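Proline dehydrogenase (Bradyrhizobium japonicum USDA 110, PDB 3HAZ) probably oxidises proline to glutamate in two steps, pairing an FAD-dependent proline dehydrogenase with an NAD-dependent aldehyde dehydrogenase that acts on glutamate semialdehyde. Local coordinates at residues 544-555 with 712-722; 650-658 with 723-734. One frame throughout, in Å; residues are numbered along the deposited sequence.

Contact 1 (544-555 with 712-722). With NAD (nicotinamide-adenine-dinucleotide), chain D.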
loop_
_atom_site.group_PDB
_atom_site.type_symbol
_atom_site.label_atom_id
_atom_site.label_comp_id
_atom_site.label_asym_id
_atom_site.label_seq_id
_atom_site.Cartn_x
_atom_site.Cartn_y
_atom_site.Cartn_z
ATOM N N ILE A 544 -7.567 -11.834 60.188
ATOM C CA ILE A 544 -7.263 -12.918 59.262
ATOM C C ILE A 544 -6.139 -13.794 59.802
ATOM O O ILE A 544 -4.977 -13.383 59.829
ATOM C CB ILE A 544 -6.868 -12.378 57.875
ATOM C CG1 ILE A 544 -8.066 -11.697 57.214
ATOM C CG2 ILE A 544 -6.337 -13.498 56.993
ATOM C CD1 ILE A 544 -7.838 -11.332 55.769
ATOM N N ALA A 545 -6.494 -15.003 60.225
ATOM C CA ALA A 545 -5.544 -15.927 60.838
ATOM C C ALA A 545 -4.266 -16.114 60.017
ATOM O O ALA A 545 -4.321 -16.352 58.809
ATOM C CB ALA A 545 -6.211 -17.270 61.095
ATOM N N ASP A 546 -3.123 -16.007 60.689
ATOM C CA ASP A 546 -1.825 -16.252 60.064
ATOM C C ASP A 546 -1.679 -17.714 59.657
ATOM O O ASP A 546 -2.342 -18.591 60.204
ATOM C CB ASP A 546 -0.687 -15.884 61.017
ATOM C CG ASP A 546 -0.310 -14.418 60.944
ATOM O OD1 ASP A 546 -0.875 -13.689 60.096
ATOM O OD2 ASP A 546 0.561 -13.997 61.737
ATOM N N ALA A 547 -0.800 -17.964 58.692
ATOM C CA ALA A 547 -0.476 -19.323 58.290
ATOM C C ALA A 547 0.690 -19.853 59.119
ATOM O O ALA A 547 1.543 -19.087 59.570
ATOM C CB ALA A 547 -0.134 -19.366 56.807
ATOM N N THR A 548 0.712 -21.164 59.326
ATOM C CA THR A 548 1.839 -21.826 59.968
ATOM C C THR A 548 2.841 -22.226 58.895
ATOM O O THR A 548 2.482 -22.332 57.726
ATOM C CB THR A 548 1.391 -23.078 60.728
ATOM O OG1 THR A 548 0.804 -24.009 59.810
ATOM C CG2 THR A 548 0.372 -22.712 61.801
ATOM N N PRO A 549 4.105 -22.443 59.289
ATOM C CA PRO A 549 5.137 -22.837 58.323
ATOM C C PRO A 549 4.754 -24.101 57.555
ATOM O O PRO A 549 5.171 -24.268 56.407
ATOM C CB PRO A 549 6.358 -23.090 59.209
ATOM C CG PRO A 549 6.138 -22.204 60.396
ATOM C CD PRO A 549 4.657 -22.242 60.640
ATOM N N ASP A 550 3.967 -24.971 58.183
ATOM C CA ASP A 550 3.471 -26.168 57.517
ATOM C C ASP A 550 2.486 -25.820 56.406
ATOM O O ASP A 550 2.569 -26.356 55.301
ATOM C CB ASP A 550 2.804 -27.115 58.518
ATOM C CG ASP A 550 3.777 -28.102 59.130
ATOM O OD1 ASP A 550 5.001 -27.850 59.080
ATOM O OD2 ASP A 550 3.314 -29.134 59.661
ATOM N N GLN A 551 1.549 -24.930 56.709
ATOM C CA GLN A 551 0.552 -24.507 55.733
ATOM C C GLN A 551 1.205 -23.826 54.537
ATOM O O GLN A 551 0.759 -23.981 53.398
ATOM C CB GLN A 551 -0.461 -23.570 56.386
ATOM C CG GLN A 551 -1.396 -24.281 57.341
ATOM C CD GLN A 551 -2.229 -23.320 58.155
ATOM O OE1 GLN A 551 -1.713 -22.606 59.015
ATOM N NE2 GLN A 551 -3.531 -23.302 57.894
ATOM N N ALA A 552 2.262 -23.068 54.808
ATOM C CA ALA A 552 3.005 -22.388 53.759
ATOM C C ALA A 552 3.662 -23.398 52.824
ATOM O O ALA A 552 3.629 -23.237 51.609
ATOM C CB ALA A 552 4.045 -21.452 54.361
ATOM N N HIS A 553 4.257 -24.444 53.390
ATOM C CA HIS A 553 4.864 -25.486 52.565
ATOM C C HIS A 553 3.815 -26.269 51.779
ATOM O O HIS A 553 4.042 -26.638 50.626
ATOM C CB HIS A 553 5.744 -26.417 53.401
ATOM C CG HIS A 553 7.155 -25.938 53.540
ATOM N ND1 HIS A 553 7.472 -24.678 54.004
ATOM C CD2 HIS A 553 8.335 -26.548 53.273
ATOM C CE1 HIS A 553 8.784 -24.531 54.015
ATOM N NE2 HIS A 553 9.332 -25.651 53.577
ATOM N N ALA A 554 2.664 -26.507 52.399
ATOM C CA ALA A 554 1.550 -27.149 51.709
ATOM C C ALA A 554 1.079 -26.292 50.535
ATOM O O ALA A 554 0.696 -26.808 49.479
ATOM C CB ALA A 554 0.406 -27.406 52.674
ATOM N N ALA A 555 1.110 -24.978 50.725
ATOM C CA ALA A 555 0.710 -24.052 49.673
ATOM C C ALA A 555 1.631 -24.174 48.462
ATOM O O ALA A 555 1.166 -24.235 47.324
ATOM C CB ALA A 555 0.695 -22.626 50.200
ATOM N N VAL A 712 -1.027 -16.974 51.243
ATOM C CA VAL A 712 -0.497 -17.330 52.552
ATOM C C VAL A 712 -0.211 -16.054 53.332
ATOM O O VAL A 712 0.594 -15.230 52.903
ATOM C CB VAL A 712 0.800 -18.141 52.430
ATOM C CG1 VAL A 712 1.440 -18.322 53.793
ATOM C CG2 VAL A 712 0.524 -19.490 51.781
ATOM N N THR A 713 -0.876 -15.883 54.470
ATOM C CA THR A 713 -0.669 -14.693 55.289
ATOM C C THR A 713 0.273 -14.945 56.461
ATOM O O THR A 713 0.440 -16.081 56.912
ATOM C CB THR A 713 -1.995 -14.131 55.836
ATOM O OG1 THR A 713 -2.652 -15.135 56.623
ATOM C CG2 THR A 713 -2.901 -13.693 54.690
ATOM N N GLY A 714 0.880 -13.870 56.952
ATOM C CA GLY A 714 1.791 -13.951 58.076
ATOM C C GLY A 714 2.817 -12.838 58.042
ATOM O O GLY A 714 2.694 -11.885 57.270
ATOM N N ASP A 715 3.840 -12.967 58.878
ATOM C CA ASP A 715 4.890 -11.960 58.974
ATOM C C ASP A 715 6.045 -12.248 58.019
ATOM O O ASP A 715 5.908 -13.027 57.074
ATOM C CB ASP A 715 5.410 -11.880 60.410
ATOM C CG ASP A 715 5.657 -13.248 61.015
ATOM O OD1 ASP A 715 5.733 -14.237 60.251
ATOM O OD2 ASP A 715 5.769 -13.337 62.256
ATOM N N GLY A 716 7.184 -11.614 58.280
ATOM C CA GLY A 716 8.370 -11.802 57.467
ATOM C C GLY A 716 8.964 -13.189 57.612
ATOM O O GLY A 716 9.795 -13.600 56.801
ATOM N N ARG A 717 8.546 -13.912 58.648
ATOM C CA ARG A 717 9.010 -15.281 58.860
ATOM C C ARG A 717 8.295 -16.251 57.922
ATOM O O ARG A 717 8.900 -17.194 57.407
ATOM C CB ARG A 717 8.806 -15.707 60.315
ATOM N N ILE A 718 7.003 -16.022 57.715
ATOM C CA ILE A 718 6.226 -16.818 56.775
ATOM C C ILE A 718 6.712 -16.523 55.363
ATOM O O ILE A 718 6.830 -17.425 54.530
ATOM C CB ILE A 718 4.717 -16.522 56.889
ATOM C CG1 ILE A 718 4.158 -17.106 58.191
ATOM C CG2 ILE A 718 3.964 -17.076 55.687
ATOM C CD1 ILE A 718 4.313 -18.623 58.311
ATOM N N GLY A 719 7.001 -15.251 55.103
ATOM C CA GLY A 719 7.589 -14.853 53.837
ATOM C C GLY A 719 8.924 -15.542 53.624
ATOM O O GLY A 719 9.249 -15.959 52.511
ATOM N N ALA A 720 9.696 -15.675 54.701
ATOM C CA ALA A 720 10.996 -16.336 54.640
ATOM C C ALA A 720 10.861 -17.824 54.333
ATOM O O ALA A 720 11.625 -18.374 53.542
ATOM C CB ALA A 720 11.765 -16.128 55.937
ATOM N N ALA A 721 9.892 -18.477 54.965
ATOM C CA ALA A 721 9.649 -19.890 54.707
ATOM C C ALA A 721 9.351 -20.133 53.226
ATOM O O ALA A 721 9.820 -21.109 52.639
ATOM C CB ALA A 721 8.510 -20.397 55.572
ATOM N N LEU A 722 8.571 -19.238 52.625
ATOM C CA LEU A 722 8.232 -19.353 51.214
ATOM C C LEU A 722 9.468 -19.211 50.333
ATOM O O LEU A 722 9.690 -20.024 49.446
ATOM C CB LEU A 722 7.188 -18.303 50.812
ATOM C CG LEU A 722 5.819 -18.406 51.485
ATOM C CD1 LEU A 722 4.861 -17.355 50.939
ATOM C CD2 LEU A 722 5.240 -19.796 51.314
HETATM P PA NAD D . 9.225 -4.543 54.013
HETATM O O1A NAD D . 10.759 -4.895 53.550
HETATM O O2A NAD D . 9.216 -4.118 55.423
HETATM O O5B NAD D . 8.317 -5.931 53.826
HETATM C C5B NAD D . 7.448 -6.040 52.706
HETATM C C4B NAD D . 7.018 -7.496 52.469
HETATM O O4B NAD D . 8.088 -8.502 52.637
HETATM C C3B NAD D . 5.901 -8.038 53.452
HETATM O O3B NAD D . 4.777 -8.686 52.940
HETATM C C2B NAD D . 6.751 -8.696 54.535
HETATM O O2B NAD D . 6.130 -9.385 55.597
HETATM C C1B NAD D . 7.741 -9.386 53.700
HETATM N N9A NAD D . 8.941 -9.746 54.470
HETATM C C8A NAD D . 9.425 -9.133 55.580
HETATM N N7A NAD D . 10.610 -9.819 55.977
HETATM C C5A NAD D . 10.830 -10.875 55.063
HETATM C C6A NAD D . 11.823 -11.844 54.979
HETATM N N6A NAD D . 12.891 -11.869 55.966
HETATM N N1A NAD D . 11.798 -12.761 53.978
HETATM C C2A NAD D . 10.780 -12.732 53.040
HETATM N N3A NAD D . 9.800 -11.780 53.121
HETATM C C4A NAD D . 9.826 -10.848 54.137
HETATM O O3 NAD D . 8.562 -3.366 53.018
HETATM P PN NAD D . 7.184 -2.552 53.505
HETATM O O1N NAD D . 7.415 -1.966 55.047
HETATM O O2N NAD D . 6.034 -3.457 53.472
HETATM O O5D NAD D . 6.892 -1.270 52.479
HETATM C C5D NAD D . 7.749 -0.137 52.504
HETATM C C4D NAD D . 8.957 -0.282 51.553
HETATM O O4D NAD D . 8.689 -0.915 50.227
HETATM C C3D NAD D . 9.863 0.976 51.204
HETATM O O3D NAD D . 11.239 0.937 51.497
HETATM C C2D NAD D . 9.415 1.235 49.749
HETATM O O2D NAD D . 9.998 2.264 48.973
HETATM C C1D NAD D . 9.319 -0.141 49.227
HETATM N N1N NAD D . 8.467 -0.120 48.031
HETATM C C2N NAD D . 9.064 0.011 46.763
HETATM C C3N NAD D . 8.222 0.051 45.572
HETATM C C7N NAD D . 8.876 0.183 44.185
HETATM O O7N NAD D . 8.224 0.005 43.219
HETATM N N7N NAD D . 10.306 0.386 44.072
HETATM C C4N NAD D . 6.746 -0.041 45.701
HETATM C C5N NAD D . 6.156 -0.175 46.960
HETATM C C6N NAD D . 7.006 -0.218 48.171
#

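Contact 2 (650-658 with 723-734). With NAD (nicotinamide-adenine-dinucleotide), chain D.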
loop_
_atom_site.group_PDB
_atom_site.type_symbol
_atom_site.label_atom_id
_atom_site.label_comp_id
_atom_site.label_asym_id
_atom_site.label_seq_id
_atom_site.Cartn_x
_atom_site.Cartn_y
_atom_site.Cartn_z
ATOM N N ARG A 650 7.911 -20.629 34.375
ATOM C CA ARG A 650 9.101 -21.162 35.032
ATOM C C ARG A 650 8.759 -22.228 36.062
ATOM O O ARG A 650 9.515 -23.179 36.249
ATOM C CB ARG A 650 9.885 -20.036 35.714
ATOM C CG ARG A 650 10.647 -19.136 34.760
ATOM C CD ARG A 650 11.433 -18.065 35.510
ATOM N NE ARG A 650 12.402 -17.414 34.632
ATOM C CZ ARG A 650 13.612 -17.899 34.374
ATOM N NH1 ARG A 650 14.009 -19.028 34.945
ATOM N NH2 ARG A 650 14.430 -17.254 33.554
ATOM N N GLY A 651 7.625 -22.051 36.737
ATOM C CA GLY A 651 7.234 -22.917 37.837
ATOM C C GLY A 651 6.375 -22.169 38.840
ATOM O O GLY A 651 5.439 -21.467 38.456
ATOM N N VAL A 652 6.687 -22.322 40.125
ATOM C CA VAL A 652 5.958 -21.625 41.176
ATOM C C VAL A 652 6.646 -20.321 41.552
ATOM O O VAL A 652 7.784 -20.322 42.019
ATOM C CB VAL A 652 5.854 -22.458 42.472
ATOM C CG1 VAL A 652 5.239 -21.612 43.575
ATOM C CG2 VAL A 652 5.042 -23.723 42.246
ATOM N N PHE A 653 5.952 -19.208 41.360
ATOM C CA PHE A 653 6.474 -17.935 41.832
ATOM C C PHE A 653 5.940 -17.610 43.212
ATOM O O PHE A 653 4.761 -17.829 43.511
ATOM C CB PHE A 653 6.144 -16.801 40.861
ATOM C CG PHE A 653 7.310 -16.369 40.017
ATOM C CD1 PHE A 653 8.081 -15.274 40.389
ATOM C CD2 PHE A 653 7.638 -17.051 38.859
ATOM C CE1 PHE A 653 9.158 -14.872 39.614
ATOM C CE2 PHE A 653 8.712 -16.649 38.074
ATOM C CZ PHE A 653 9.470 -15.556 38.453
ATOM N N VAL A 654 6.835 -17.109 44.052
ATOM C CA VAL A 654 6.467 -16.520 45.331
ATOM C C VAL A 654 6.347 -15.013 45.133
ATOM O O VAL A 654 7.289 -14.369 44.682
ATOM C CB VAL A 654 7.540 -16.818 46.392
ATOM C CG1 VAL A 654 7.240 -16.091 47.700
ATOM C CG2 VAL A 654 7.652 -18.319 46.610
ATOM N N ALA A 655 5.175 -14.460 45.440
ATOM C CA ALA A 655 4.949 -13.024 45.335
ATOM C C ALA A 655 4.814 -12.410 46.720
ATOM O O ALA A 655 3.967 -12.826 47.514
ATOM C CB ALA A 655 3.712 -12.733 44.504
ATOM N N ILE A 656 5.655 -11.424 47.010
ATOM C CA ILE A 656 5.645 -10.763 48.308
ATOM C C ILE A 656 5.435 -9.264 48.103
ATOM O O ILE A 656 6.183 -8.627 47.370
ATOM C CB ILE A 656 6.963 -11.011 49.065
ATOM C CG1 ILE A 656 7.125 -12.499 49.386
ATOM C CG2 ILE A 656 7.014 -10.172 50.327
ATOM C CD1 ILE A 656 8.497 -12.868 49.893
ATOM N N SER A 657 4.416 -8.711 48.754
ATOM C CA SER A 657 3.989 -7.343 48.487
ATOM C C SER A 657 3.955 -6.478 49.749
ATOM O O SER A 657 3.873 -7.007 50.858
ATOM C CB SER A 657 2.605 -7.363 47.832
ATOM O OG SER A 657 1.702 -8.147 48.593
ATOM N N PRO A 658 4.007 -5.140 49.576
ATOM C CA PRO A 658 4.014 -4.179 50.682
ATOM C C PRO A 658 2.613 -3.695 51.044
ATOM O O PRO A 658 1.640 -4.022 50.363
ATOM C CB PRO A 658 4.806 -2.991 50.110
ATOM C CG PRO A 658 4.821 -3.187 48.594
ATOM C CD PRO A 658 4.071 -4.454 48.275
ATOM N N THR A 723 10.270 -18.178 50.576
ATOM C CA THR A 723 11.445 -17.920 49.741
ATOM C C THR A 723 12.534 -18.976 49.913
ATOM O O THR A 723 13.374 -19.161 49.036
ATOM C CB THR A 723 12.048 -16.517 49.995
ATOM O OG1 THR A 723 12.473 -16.406 51.360
ATOM C CG2 THR A 723 11.021 -15.431 49.697
ATOM N N ALA A 724 12.522 -19.669 51.045
ATOM C CA ALA A 724 13.541 -20.671 51.317
ATOM C C ALA A 724 13.169 -22.035 50.738
ATOM O O ALA A 724 14.023 -22.905 50.594
ATOM C CB ALA A 724 13.812 -20.767 52.818
ATOM N N HIS A 725 11.896 -22.217 50.398
ATOM C CA HIS A 725 11.425 -23.489 49.856
ATOM C C HIS A 725 12.191 -23.898 48.597
ATOM O O HIS A 725 12.297 -23.121 47.650
ATOM C CB HIS A 725 9.927 -23.427 49.556
ATOM C CG HIS A 725 9.282 -24.772 49.434
ATOM N ND1 HIS A 725 9.512 -25.614 48.366
ATOM C CD2 HIS A 725 8.416 -25.422 50.246
ATOM C CE1 HIS A 725 8.815 -26.724 48.526
ATOM N NE2 HIS A 725 8.141 -26.634 49.659
ATOM N N PRO A 726 12.723 -25.131 48.583
ATOM C CA PRO A 726 13.561 -25.637 47.485
ATOM C C PRO A 726 12.857 -25.756 46.130
ATOM O O PRO A 726 13.538 -25.786 45.100
ATOM C CB PRO A 726 13.966 -27.038 47.982
ATOM C CG PRO A 726 12.915 -27.390 49.000
ATOM C CD PRO A 726 12.684 -26.087 49.702
ATOM N N ASP A 727 11.529 -25.827 46.124
ATOM C CA ASP A 727 10.793 -26.083 44.886
ATOM C C ASP A 727 10.294 -24.843 44.140
ATOM O O ASP A 727 9.638 -24.965 43.106
ATOM C CB ASP A 727 9.599 -27.000 45.151
ATOM C CG ASP A 727 10.015 -28.399 45.548
ATOM O OD1 ASP A 727 11.189 -28.767 45.308
ATOM O OD2 ASP A 727 9.158 -29.122 46.099
ATOM N N ILE A 728 10.588 -23.656 44.643
ATOM C CA ILE A 728 10.079 -22.456 43.978
ATOM C C ILE A 728 10.956 -22.046 42.791
ATOM O O ILE A 728 12.163 -22.290 42.794
ATOM C CB ILE A 728 9.896 -21.298 44.958
ATOM C CG1 ILE A 728 11.240 -20.906 45.574
ATOM C CG2 ILE A 728 8.883 -21.687 46.039
ATOM C CD1 ILE A 728 11.352 -19.439 45.907
ATOM N N ALA A 729 10.341 -21.424 41.785
ATOM C CA ALA A 729 11.017 -21.111 40.530
ATOM C C ALA A 729 11.417 -19.637 40.408
ATOM O O ALA A 729 12.030 -19.224 39.423
ATOM C CB ALA A 729 10.138 -21.503 39.353
ATOM N N GLY A 730 11.061 -18.841 41.402
ATOM C CA GLY A 730 11.391 -17.431 41.362
ATOM C C GLY A 730 10.622 -16.632 42.387
ATOM O O GLY A 730 9.637 -17.113 42.965
ATOM N N VAL A 731 11.084 -15.405 42.609
ATOM C CA VAL A 731 10.505 -14.520 43.603
ATOM C C VAL A 731 10.322 -13.106 43.041
ATOM O O VAL A 731 11.253 -12.507 42.495
ATOM C CB VAL A 731 11.376 -14.467 44.871
ATOM C CG1 VAL A 731 10.866 -13.404 45.840
ATOM C CG2 VAL A 731 11.422 -15.844 45.545
ATOM N N VAL A 732 9.105 -12.591 43.155
ATOM C CA VAL A 732 8.830 -11.202 42.812
ATOM C C VAL A 732 8.514 -10.468 44.116
ATOM O O VAL A 732 7.561 -10.810 44.821
ATOM C CB VAL A 732 7.685 -11.080 41.775
ATOM C CG1 VAL A 732 6.438 -11.792 42.269
ATOM C CG2 VAL A 732 7.390 -9.608 41.436
ATOM N N PHE A 733 9.347 -9.483 44.446
ATOM C CA PHE A 733 9.288 -8.811 45.741
ATOM C C PHE A 733 9.229 -7.292 45.626
ATOM O O PHE A 733 9.936 -6.685 44.820
ATOM C CB PHE A 733 10.513 -9.204 46.570
ATOM C CG PHE A 733 10.692 -8.394 47.816
ATOM C CD1 PHE A 733 10.042 -8.746 48.986
ATOM C CD2 PHE A 733 11.519 -7.282 47.821
ATOM C CE1 PHE A 733 10.207 -7.999 50.136
ATOM C CE2 PHE A 733 11.689 -6.535 48.968
ATOM C CZ PHE A 733 11.034 -6.896 50.130
ATOM N N THR A 734 8.383 -6.678 46.438
ATOM C CA THR A 734 8.417 -5.231 46.583
ATOM C C THR A 734 8.395 -4.888 48.059
ATOM O O THR A 734 7.480 -5.283 48.784
ATOM C CB THR A 734 7.243 -4.543 45.875
ATOM O OG1 THR A 734 7.300 -4.826 44.474
ATOM C CG2 THR A 734 7.329 -3.047 46.072
HETATM P PA NAD D . 9.225 -4.543 54.013
HETATM O O1A NAD D . 10.759 -4.895 53.550
HETATM O O2A NAD D . 9.216 -4.118 55.423
HETATM O O5B NAD D . 8.317 -5.931 53.826
HETATM C C5B NAD D . 7.448 -6.040 52.706
HETATM C C4B NAD D . 7.018 -7.496 52.469
HETATM O O4B NAD D . 8.088 -8.502 52.637
HETATM C C3B NAD D . 5.901 -8.038 53.452
HETATM O O3B NAD D . 4.777 -8.686 52.940
HETATM C C2B NAD D . 6.751 -8.696 54.535
HETATM O O2B NAD D . 6.130 -9.385 55.597
HETATM C C1B NAD D . 7.741 -9.386 53.700
HETATM N N9A NAD D . 8.941 -9.746 54.470
HETATM C C8A NAD D . 9.425 -9.133 55.580
HETATM N N7A NAD D . 10.610 -9.819 55.977
HETATM C C5A NAD D . 10.830 -10.875 55.063
HETATM C C6A NAD D . 11.823 -11.844 54.979
HETATM N N6A NAD D . 12.891 -11.869 55.966
HETATM N N1A NAD D . 11.798 -12.761 53.978
HETATM C C2A NAD D . 10.780 -12.732 53.040
HETATM N N3A NAD D . 9.800 -11.780 53.121
HETATM C C4A NAD D . 9.826 -10.848 54.137
HETATM O O3 NAD D . 8.562 -3.366 53.018
HETATM P PN NAD D . 7.184 -2.552 53.505
HETATM O O1N NAD D . 7.415 -1.966 55.047
HETATM O O2N NAD D . 6.034 -3.457 53.472
HETATM O O5D NAD D . 6.892 -1.270 52.479
HETATM C C5D NAD D . 7.749 -0.137 52.504
HETATM C C4D NAD D . 8.957 -0.282 51.553
HETATM O O4D NAD D . 8.689 -0.915 50.227
HETATM C C3D NAD D . 9.863 0.976 51.204
HETATM O O3D NAD D . 11.239 0.937 51.497
HETATM C C2D NAD D . 9.415 1.235 49.749
HETATM O O2D NAD D . 9.998 2.264 48.973
HETATM C C1D NAD D . 9.319 -0.141 49.227
HETATM N N1N NAD D . 8.467 -0.120 48.031
HETATM C C2N NAD D . 9.064 0.011 46.763
HETATM C C3N NAD D . 8.222 0.051 45.572
HETATM C C7N NAD D . 8.876 0.183 44.185
HETATM O O7N NAD D . 8.224 0.005 43.219
HETATM N N7N NAD D . 10.306 0.386 44.072
HETATM C C4N NAD D . 6.746 -0.041 45.701
HETATM C C5N NAD D . 6.156 -0.175 46.960
HETATM C C6N NAD D . 7.006 -0.218 48.171
HETATM O O HOH W 1 13.114 -20.592 37.502
HETATM O O HOH W 2 8.606 -24.362 40.753
#

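Contact 1 (544-555 with 712-722)
A547, A552 and A555 press their CB atoms onto V712 and L722, packing the start of helix 549-567 against the loop and first turns of helix 716-724 in the Rossmann-type NAD-binding part of the aldehyde dehydrogenase module. The two helix segments run at 38° to each other, 9.4 Å apart at their axes, with A552 and A555 of the first facing the second segment. V712 divides its branches among the alanines: CG1, anti to the backbone N (chi1 172°), lies 3.6 Å from A547 CB, while CG2 reaches A555 CB. From helix 716-724, L722 CD2 meets A552 CB at 3.7 Å, and I718 CD1 fits against A547 O (3.1 Å) and beside the P549 ring. A single backbone hydrogen bond, A547 N to T713 O (2.9 Å), ties the loops together; the donor stands above the carbonyl plane instead of within it.

Toward solvent the packing thins. The carboxylate of D546 lies beside the backbone of G714, OD1 3.4 Å from G714 CA, and H553 reaches the A721 backbone only through CE1. On this side T548 N-caps its helix: its N and its OG1 both donate to Q551 OE1 from opposite faces of the amide, and Q551 N returns a weak bond to T548 OG1, completing a capping box. D715 caps the other helix through weak bonds from R717 N and I718 N. G716 and G719 border the adenine of NAD, where a CB would collide with the ring; G716 O comes within 3.2 Å of NAD C6A.

Contact 2 (650-658 with 723-734)
Strands 652-656 and 730-734 run parallel, 4.7 Å apart at their axes and 18° from exact alignment, joined by a ladder in which V654 N donates to G730 O, V732 N to V654 O, I656 N to V732 O and T734 N to I656 O. The last three bonds lie nearly along the C=O axis. A729 N extends the ladder to V652 O, and a water bridges V652 N and D727 O.

The F653 ring lies with one face over G730, whose CA is 4.0 Å from the ring centroid in a CH-pi contact, and its edge is turned to V732 N. A leucine in place of F653 would probably lose this CH-pi contact and leave the G730 backbone less well covered. On the opposite face of the sheet, V654 CG2 touches I728 CG2 at 3.6 Å. I656 spreads its branches: with CG1 beside the backbone N (chi1 -64°), I656 CD1 meets T723 CG2, whereas I656 CG2, anti to that N, lies at the edge of the F733 ring, 3.6 Å from F733 CD1. At the C-terminal ends the strands reach NAD: S657 O accepts a 2.8 Å hydrogen bond from NAD O3B, F733 turns its edge to the same ribose, and T734 CG2 lies 3.1 Å from NAD C4N on the nicotinamide ring. P658 CG packs beside that methyl.

Q669 of helix 664-675 bonds T734 OG1 and I656 O. Helix 737-749 packs on I656 and F733, helix 549-567 covers V652 and I728, and strand 679-683 pairs with the other edge of strand 652-656.

How the contacts relate
Contact 2 is core, a parallel strand pair with almost every touching residue buried, whereas contact 1 is partly buried and fades into solvent along D546, P549 and H553. Helix 716-724 serves both: its body belongs to contact 1 and its last residues open the 723-734 segment. The two join where L722 CB packs on V654 CG1, 3.8 Å away, and where the H553 and H725 rings meet. Their chemistry follows their place: a regular backbone ladder with branched and aromatic side chains on both faces of the sheet, small alanines and helix caps on its outer layer. Both touch NAD, contact 1 mainly at the adenine, contact 2 from the adenine edge and its ribose to the nicotinamide.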